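TonB-dependent siderophore receptor (Pseudomonas aeruginosa 39016, PDB 5NEC) probably takes up iron-loaded siderophores, and siderophore-drug conjugates, across the outer membrane with energy supplied through TonB. Local coordinates at residues F164-G167 / R173-L176; H196-A201 / V206-W211. All coordinates share one frame; numbering follows the deposited sequence.

Contact 1 (F164-G167 / R173-L176)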
ATOM      1  N   PHE A 164     -12.991   1.468  20.293  1.00 54.02           N
ATOM      2  CA  PHE A 164     -11.743   1.168  20.921  1.00 56.34           C
ATOM      3  C   PHE A 164     -11.448  -0.325  20.827  1.00 54.40           C
ATOM      4  O   PHE A 164     -12.337  -1.144  20.976  1.00 53.64           O
ATOM      5  CB  PHE A 164     -11.657   1.743  22.348  1.00 60.30           C
ATOM      6  CG  PHE A 164     -12.662   1.186  23.310  1.00 63.75           C
ATOM      7  CD1 PHE A 164     -12.430  -0.041  23.948  1.00 66.66           C
ATOM      8  CD2 PHE A 164     -13.819   1.903  23.632  1.00 65.33           C
ATOM      9  CE1 PHE A 164     -13.342  -0.562  24.864  1.00 68.44           C
ATOM     10  CE2 PHE A 164     -14.734   1.386  24.548  1.00 67.77           C
ATOM     11  CZ  PHE A 164     -14.497   0.151  25.164  1.00 68.36           C
ATOM     12  N   THR A 165     -10.184  -0.640  20.539  1.00 54.15           N
ATOM     13  CA  THR A 165      -9.711  -2.001  20.353  1.00 53.95           C
ATOM     14  C   THR A 165      -8.552  -2.253  21.325  1.00 55.11           C
ATOM     15  O   THR A 165      -7.586  -1.464  21.381  1.00 52.30           O
ATOM     16  CB  THR A 165      -9.213  -2.238  18.912  1.00 54.15           C
ATOM     17  OG1 THR A 165     -10.239  -1.892  17.978  1.00 53.10           O
ATOM     18  CG2 THR A 165      -8.799  -3.709  18.695  1.00 54.18           C
ATOM     19  N   TYR A 166      -8.684  -3.325  22.107  1.00 56.13           N
ATOM     20  CA  TYR A 166      -7.630  -3.794  22.995  1.00 57.63           C
ATOM     21  C   TYR A 166      -7.108  -5.143  22.504  1.00 55.06           C
ATOM     22  O   TYR A 166      -7.892  -5.996  22.061  1.00 52.49           O
ATOM     23  CB  TYR A 166      -8.156  -3.916  24.416  1.00 62.64           C
ATOM     24  CG  TYR A 166      -8.362  -2.592  25.129  1.00 69.53           C
ATOM     25  CD1 TYR A 166      -7.309  -1.702  25.294  1.00 73.95           C
ATOM     26  CD2 TYR A 166      -9.592  -2.252  25.688  1.00 74.07           C
ATOM     27  CE1 TYR A 166      -7.474  -0.502  25.949  1.00 77.82           C
ATOM     28  CE2 TYR A 166      -9.763  -1.051  26.365  1.00 77.61           C
ATOM     29  CZ  TYR A 166      -8.694  -0.180  26.486  1.00 80.53           C
ATOM     30  OH  TYR A 166      -8.815   1.020  27.143  1.00 87.63           O
ATOM     31  N   GLY A 167      -5.785  -5.329  22.567  1.00 52.71           N
ATOM     32  CA  GLY A 167      -5.134  -6.531  22.030  1.00 50.57           C
ATOM     33  C   GLY A 167      -4.199  -7.270  22.972  1.00 47.88           C
ATOM     34  O   GLY A 167      -3.687  -6.714  23.939  1.00 47.29           O
ATOM     35  N   ARG A 173      -6.151   1.145  20.677  1.00 46.87           N
ATOM     36  CA  ARG A 173      -6.533   1.935  19.509  1.00 44.87           C
ATOM     37  C   ARG A 173      -7.886   2.613  19.745  1.00 45.78           C
ATOM     38  O   ARG A 173      -8.862   1.952  20.117  1.00 45.62           O
ATOM     39  CB  ARG A 173      -6.630   1.022  18.291  1.00 43.70           C
ATOM     40  CG  ARG A 173      -6.948   1.730  16.978  1.00 43.54           C
ATOM     41  CD  ARG A 173      -6.951   0.771  15.800  1.00 42.47           C
ATOM     42  NE  ARG A 173      -7.297   1.446  14.548  1.00 42.70           N
ATOM     43  CZ  ARG A 173      -6.444   1.967  13.658  1.00 41.32           C
ATOM     44  NH1 ARG A 173      -5.129   1.939  13.825  1.00 41.38           N
ATOM     45  NH2 ARG A 173      -6.926   2.517  12.554  1.00 40.73           N
ATOM     46  N   TYR A 174      -7.933   3.921  19.520  1.00 45.92           N
ATOM     47  CA  TYR A 174      -9.130   4.736  19.749  1.00 46.13           C
ATOM     48  C   TYR A 174      -9.426   5.497  18.474  1.00 46.06           C
ATOM     49  O   TYR A 174      -8.530   6.157  17.932  1.00 43.21           O
ATOM     50  CB  TYR A 174      -8.903   5.703  20.920  1.00 46.69           C
ATOM     51  CG  TYR A 174      -8.402   5.017  22.177  1.00 47.32           C
ATOM     52  CD1 TYR A 174      -9.293   4.489  23.101  1.00 49.48           C
ATOM     53  CD2 TYR A 174      -7.045   4.874  22.421  1.00 47.77           C
ATOM     54  CE1 TYR A 174      -8.851   3.848  24.243  1.00 50.56           C
ATOM     55  CE2 TYR A 174      -6.581   4.244  23.569  1.00 48.69           C
ATOM     56  CZ  TYR A 174      -7.494   3.739  24.479  1.00 51.05           C
ATOM     57  OH  TYR A 174      -7.076   3.087  25.612  1.00 54.30           O
ATOM     58  N   THR A 175     -10.655   5.373  17.962  1.00 47.92           N
ATOM     59  CA  THR A 175     -11.072   6.144  16.784  1.00 49.34           C
ATOM     60  C   THR A 175     -12.390   6.860  17.040  1.00 51.76           C
ATOM     61  O   THR A 175     -13.206   6.431  17.844  1.00 50.81           O
ATOM     62  CB  THR A 175     -11.217   5.282  15.512  1.00 49.06           C
ATOM     63  OG1 THR A 175     -12.093   4.192  15.775  1.00 52.58           O
ATOM     64  CG2 THR A 175      -9.900   4.722  15.065  1.00 48.47           C
ATOM     65  N   LEU A 176     -12.570   7.965  16.333  1.00 53.90           N
ATOM     66  CA  LEU A 176     -13.778   8.758  16.398  1.00 56.03           C
ATOM     67  C   LEU A 176     -14.017   9.281  14.991  1.00 57.59           C
ATOM     68  O   LEU A 176     -13.082   9.726  14.352  1.00 57.87           O
ATOM     69  CB  LEU A 176     -13.601   9.884  17.418  1.00 57.35           C
ATOM     70  CG  LEU A 176     -14.882  10.573  17.935  1.00 59.13           C
ATOM     71  CD1 LEU A 176     -14.719  11.095  19.359  1.00 58.87           C
ATOM     72  CD2 LEU A 176     -15.324  11.693  17.003  1.00 59.33           C
TER
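T165 and R173 pair through their backbones in the first hairpin of the beta-barrel of this TonB-dependent receptor, where strand 159-167 runs antiparallel to strand 172-182. This is the firm part of the contact. They form a hydrogen-bonded pair: T165 N gives its hydrogen to R173 O at 2.9 Å, and R173 N returns a bond to T165 O at 3.1 Å. The same R173 O also takes a CA-H...O contact from F164 CA, 3.1 Å away.

The R173 and T165 side chains share the sheet face turned toward the barrel interior, and their CB atoms are 4.2 Å apart. From there they part. R173 leaves fully extended, with CG anti to the backbone N (chi1 -177°), and this carries its guanidinium far from T165 to a salt bridge with E120, a residue of the plug-domain sequence. T165 OG1 turns instead to S728 on the strand that flanks the hairpin on its other edge.

The opposite face, bearing F164, Y166 and Y174, lies on the outer surface and packs more loosely. F164 touches Y174 with its CB alone, 3.7 Å from CD1 of that ring. Its own ring is set between the backbone N and the carbonyl carbon (chi1 63°) and leads off to T729 and F731. Y166, exposed at the surface, and Y174 meet at their hydroxyls instead of stacking: Y174 OH donates to Y166 OH across 3.1 Å. The Y166 hydroxyl arrives near the plane of the Y174 ring, at its edge, while Y174 OH comes obliquely to the Y166 ring, 3.6 Å from CE1.

Contact 2 (H196-A201 / V206-W211)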
ATOM      1  N   HIS A 196      -3.206   5.377  18.383  1.00 45.57           N
ATOM      2  CA  HIS A 196      -2.825   3.964  18.255  1.00 44.79           C
ATOM      3  C   HIS A 196      -1.453   3.692  18.890  1.00 45.00           C
ATOM      4  O   HIS A 196      -0.464   4.327  18.545  1.00 44.68           O
ATOM      5  CB  HIS A 196      -2.822   3.559  16.776  1.00 45.00           C
ATOM      6  CG  HIS A 196      -2.510   2.111  16.540  1.00 45.69           C
ATOM      7  ND1 HIS A 196      -3.485   1.141  16.486  1.00 45.31           N
ATOM      8  CD2 HIS A 196      -1.334   1.467  16.352  1.00 45.28           C
ATOM      9  CE1 HIS A 196      -2.928  -0.036  16.268  1.00 44.55           C
ATOM     10  NE2 HIS A 196      -1.621   0.133  16.195  1.00 44.41           N
ATOM     11  N   ASP A 197      -1.431   2.763  19.835  1.00 45.23           N
ATOM     12  CA  ASP A 197      -0.218   2.260  20.458  1.00 45.43           C
ATOM     13  C   ASP A 197      -0.321   0.736  20.508  1.00 45.42           C
ATOM     14  O   ASP A 197      -1.396   0.181  20.716  1.00 42.43           O
ATOM     15  CB  ASP A 197      -0.046   2.830  21.871  1.00 46.17           C
ATOM     16  CG  ASP A 197       0.134   4.319  21.867  1.00 49.36           C
ATOM     17  OD1 ASP A 197      -0.868   5.050  21.822  1.00 54.61           O
ATOM     18  OD2 ASP A 197       1.287   4.789  21.892  1.00 52.55           O
ATOM     19  N   ALA A 198       0.805   0.071  20.300  1.00 45.11           N
ATOM     20  CA  ALA A 198       0.848  -1.386  20.284  1.00 44.78           C
ATOM     21  C   ALA A 198       2.285  -1.843  20.325  1.00 43.67           C
ATOM     22  O   ALA A 198       3.184  -1.124  19.873  1.00 42.10           O
ATOM     23  CB  ALA A 198       0.181  -1.919  19.021  1.00 45.46           C
ATOM     24  N   ASN A 199       2.493  -3.029  20.889  1.00 45.12           N
ATOM     25  CA  ASN A 199       3.715  -3.815  20.648  1.00 44.90           C
ATOM     26  C   ASN A 199       3.465  -4.707  19.420  1.00 44.95           C
ATOM     27  O   ASN A 199       2.431  -4.560  18.750  1.00 44.94           O
ATOM     28  CB  ASN A 199       4.062  -4.644  21.886  1.00 43.26           C
ATOM     29  CG  ASN A 199       4.336  -3.785  23.091  1.00 42.61           C
ATOM     30  OD1 ASN A 199       4.777  -2.657  22.969  1.00 41.81           O
ATOM     31  ND2 ASN A 199       4.076  -4.313  24.256  1.00 44.63           N
ATOM     32  N   VAL A 200       4.395  -5.607  19.103  1.00 44.83           N
ATOM     33  CA  VAL A 200       4.190  -6.562  18.001  1.00 45.98           C
ATOM     34  C   VAL A 200       4.353  -7.988  18.531  1.00 46.28           C
ATOM     35  O   VAL A 200       5.393  -8.316  19.085  1.00 47.27           O
ATOM     36  CB  VAL A 200       5.162  -6.304  16.823  1.00 45.77           C
ATOM     37  CG1 VAL A 200       4.927  -7.295  15.682  1.00 46.03           C
ATOM     38  CG2 VAL A 200       5.039  -4.874  16.314  1.00 45.41           C
ATOM     39  N   ALA A 201       3.331  -8.820  18.339  1.00 46.09           N
ATOM     40  CA  ALA A 201       3.368 -10.220  18.773  1.00 47.47           C
ATOM     41  C   ALA A 201       4.565 -10.965  18.181  1.00 47.65           C
ATOM     42  O   ALA A 201       4.793 -10.936  16.959  1.00 48.03           O
ATOM     43  CB  ALA A 201       2.079 -10.940  18.401  1.00 47.22           C
ATOM     44  N   VAL A 206       9.849  -4.231  19.854  1.00 45.53           N
ATOM     45  CA  VAL A 206       9.392  -3.488  18.710  1.00 45.37           C
ATOM     46  C   VAL A 206       8.022  -2.922  19.066  1.00 46.89           C
ATOM     47  O   VAL A 206       7.215  -3.604  19.695  1.00 46.05           O
ATOM     48  CB  VAL A 206       9.301  -4.392  17.475  1.00 45.85           C
ATOM     49  CG1 VAL A 206       8.590  -3.703  16.313  1.00 46.63           C
ATOM     50  CG2 VAL A 206      10.688  -4.844  17.079  1.00 46.06           C
ATOM     51  N   ASP A 207       7.789  -1.663  18.705  1.00 46.83           N
ATOM     52  CA  ASP A 207       6.518  -1.026  19.004  1.00 47.98           C
ATOM     53  C   ASP A 207       6.185   0.153  18.097  1.00 46.44           C
ATOM     54  O   ASP A 207       7.032   0.672  17.378  1.00 44.73           O
ATOM     55  CB  ASP A 207       6.395  -0.656  20.504  1.00 48.97           C
ATOM     56  CG  ASP A 207       7.292   0.508  20.943  1.00 52.01           C
ATOM     57  OD1 ASP A 207       7.875   1.275  20.122  1.00 53.55           O
ATOM     58  OD2 ASP A 207       7.402   0.651  22.182  1.00 54.37           O
ATOM     59  N   VAL A 208       4.918   0.538  18.140  1.00 45.58           N
ATOM     60  CA  VAL A 208       4.395   1.590  17.293  1.00 44.01           C
ATOM     61  C   VAL A 208       3.544   2.507  18.136  1.00 42.57           C
ATOM     62  O   VAL A 208       2.915   2.087  19.117  1.00 42.13           O
ATOM     63  CB  VAL A 208       3.595   1.045  16.087  1.00 44.40           C
ATOM     64  CG1 VAL A 208       4.498   0.196  15.189  1.00 44.15           C
ATOM     65  CG2 VAL A 208       2.351   0.259  16.522  1.00 44.94           C
ATOM     66  N   SER A 209       3.561   3.765  17.745  1.00 41.70           N
ATOM     67  CA  SER A 209       2.816   4.798  18.406  1.00 42.97           C
ATOM     68  C   SER A 209       2.466   5.857  17.360  1.00 42.52           C
ATOM     69  O   SER A 209       3.335   6.358  16.660  1.00 40.78           O
ATOM     70  CB  SER A 209       3.653   5.394  19.520  1.00 42.52           C
ATOM     71  OG  SER A 209       2.874   6.276  20.272  1.00 44.90           O
ATOM     72  N   ARG A 210       1.191   6.169  17.222  1.00 44.42           N
ATOM     73  CA  ARG A 210       0.786   7.201  16.279  1.00 45.40           C
ATOM     74  C   ARG A 210      -0.566   7.797  16.614  1.00 46.19           C
ATOM     75  O   ARG A 210      -1.368   7.218  17.344  1.00 46.18           O
ATOM     76  CB  ARG A 210       0.776   6.663  14.840  1.00 45.10           C
ATOM     77  CG  ARG A 210      -0.176   5.504  14.594  1.00 45.86           C
ATOM     78  CD  ARG A 210      -0.013   4.937  13.179  1.00 45.62           C
ATOM     79  NE  ARG A 210      -0.878   3.785  12.930  1.00 45.93           N
ATOM     80  CZ  ARG A 210      -0.547   2.496  13.103  1.00 47.36           C
ATOM     81  NH1 ARG A 210       0.663   2.139  13.548  1.00 46.46           N
ATOM     82  NH2 ARG A 210      -1.450   1.538  12.828  1.00 47.76           N
ATOM     83  N   TRP A 211      -0.799   8.977  16.067  1.00 47.22           N
ATOM     84  CA  TRP A 211      -2.070   9.629  16.216  1.00 49.17           C
ATOM     85  C   TRP A 211      -2.335  10.479  14.991  1.00 46.70           C
ATOM     86  O   TRP A 211      -1.413  10.892  14.294  1.00 43.15           O
ATOM     87  CB  TRP A 211      -2.121  10.440  17.519  1.00 53.03           C
ATOM     88  CG  TRP A 211      -1.099  11.494  17.581  1.00 58.06           C
ATOM     89  CD1 TRP A 211       0.173  11.375  18.058  1.00 61.15           C
ATOM     90  CD2 TRP A 211      -1.241  12.842  17.125  1.00 61.96           C
ATOM     91  NE1 TRP A 211       0.838  12.576  17.929  1.00 63.94           N
ATOM     92  CE2 TRP A 211      -0.009  13.495  17.360  1.00 64.27           C
ATOM     93  CE3 TRP A 211      -2.295  13.565  16.546  1.00 64.92           C
ATOM     94  CZ2 TRP A 211       0.202  14.848  17.047  1.00 65.50           C
ATOM     95  CZ3 TRP A 211      -2.092  14.907  16.229  1.00 66.11           C
ATOM     96  CH2 TRP A 211      -0.844  15.533  16.471  1.00 65.99           C
TER
HETATM   97  O   HOH W   1       6.873  -5.928  20.577  1.00 39.76           O
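H196-V200 and V206-W211 run almost exactly antiparallel, at 178° with their axes 4.8 Å apart, as the turn-side ends of the beta hairpin 187-200/206-219 in the barrel wall. Two hydrogen-bonded pairs set the register: H196 with R210, and A198 with V208, each closed by a bond in both directions. Toward the turn the strands ease apart. V200 N gives its hydrogen to a water at 2.9 Å; that water also sits beside V206 O, too close for its bond there to be certain.

On the face turned to the barrel interior, H196 and R210 stand side by side and point the same way. The R210 guanidinium lies flat over one face of the imidazole, planes 26° apart and centres 4.0 Å apart, with CD2 of H196 over the side of the guanidinium between NH1 and NH2, 3.5 Å from CZ. R210 CG sits between the backbone N and the carbonyl carbon (chi1 61°), and the chain, extended from there to NE, brings the guanidinium alongside H196; a salt bridge from NE to E120 probably helps hold the group on the ring. V208 CG2 fills the edge of the same imidazole, in its plane, 3.9 Å from CD2, and also touches A198 CB. Nearer the turn, V200 CG2 packs on V206 CG1.

The other face is polar. N199 and D207 hold their amide and carboxylate nearly coplanar, and OD1 of N199 rests against CB of D207, whose OD1 bonds to T239. Next to them, S209 OG donates to D197 OD2 at 2.7 Å, meeting it from above the carboxylate plane.

In the fold
From the N terminus, the plug-domain sequence comes first and the barrel follows. Contact 1 closes the short turn 168-171 between strands 159-167 and 172-182; the chain then runs along 172-182 and returns along 187-200, and contact 2 closes the turn after strand 187-200, around 201-205, against strand 206-219. The two are in series, neither nested nor crossed, with centres about 12 Å apart. Strands 172-182 and 187-200 are neighbours, so R173 of contact 1 reaches H196 of contact 2, its NH1 packing 3.2 Å from ND1. E120 gathers both arginines, R173 at OE2 and R210 at OE1, and so ties the plug to two adjoining hairpins of the wall.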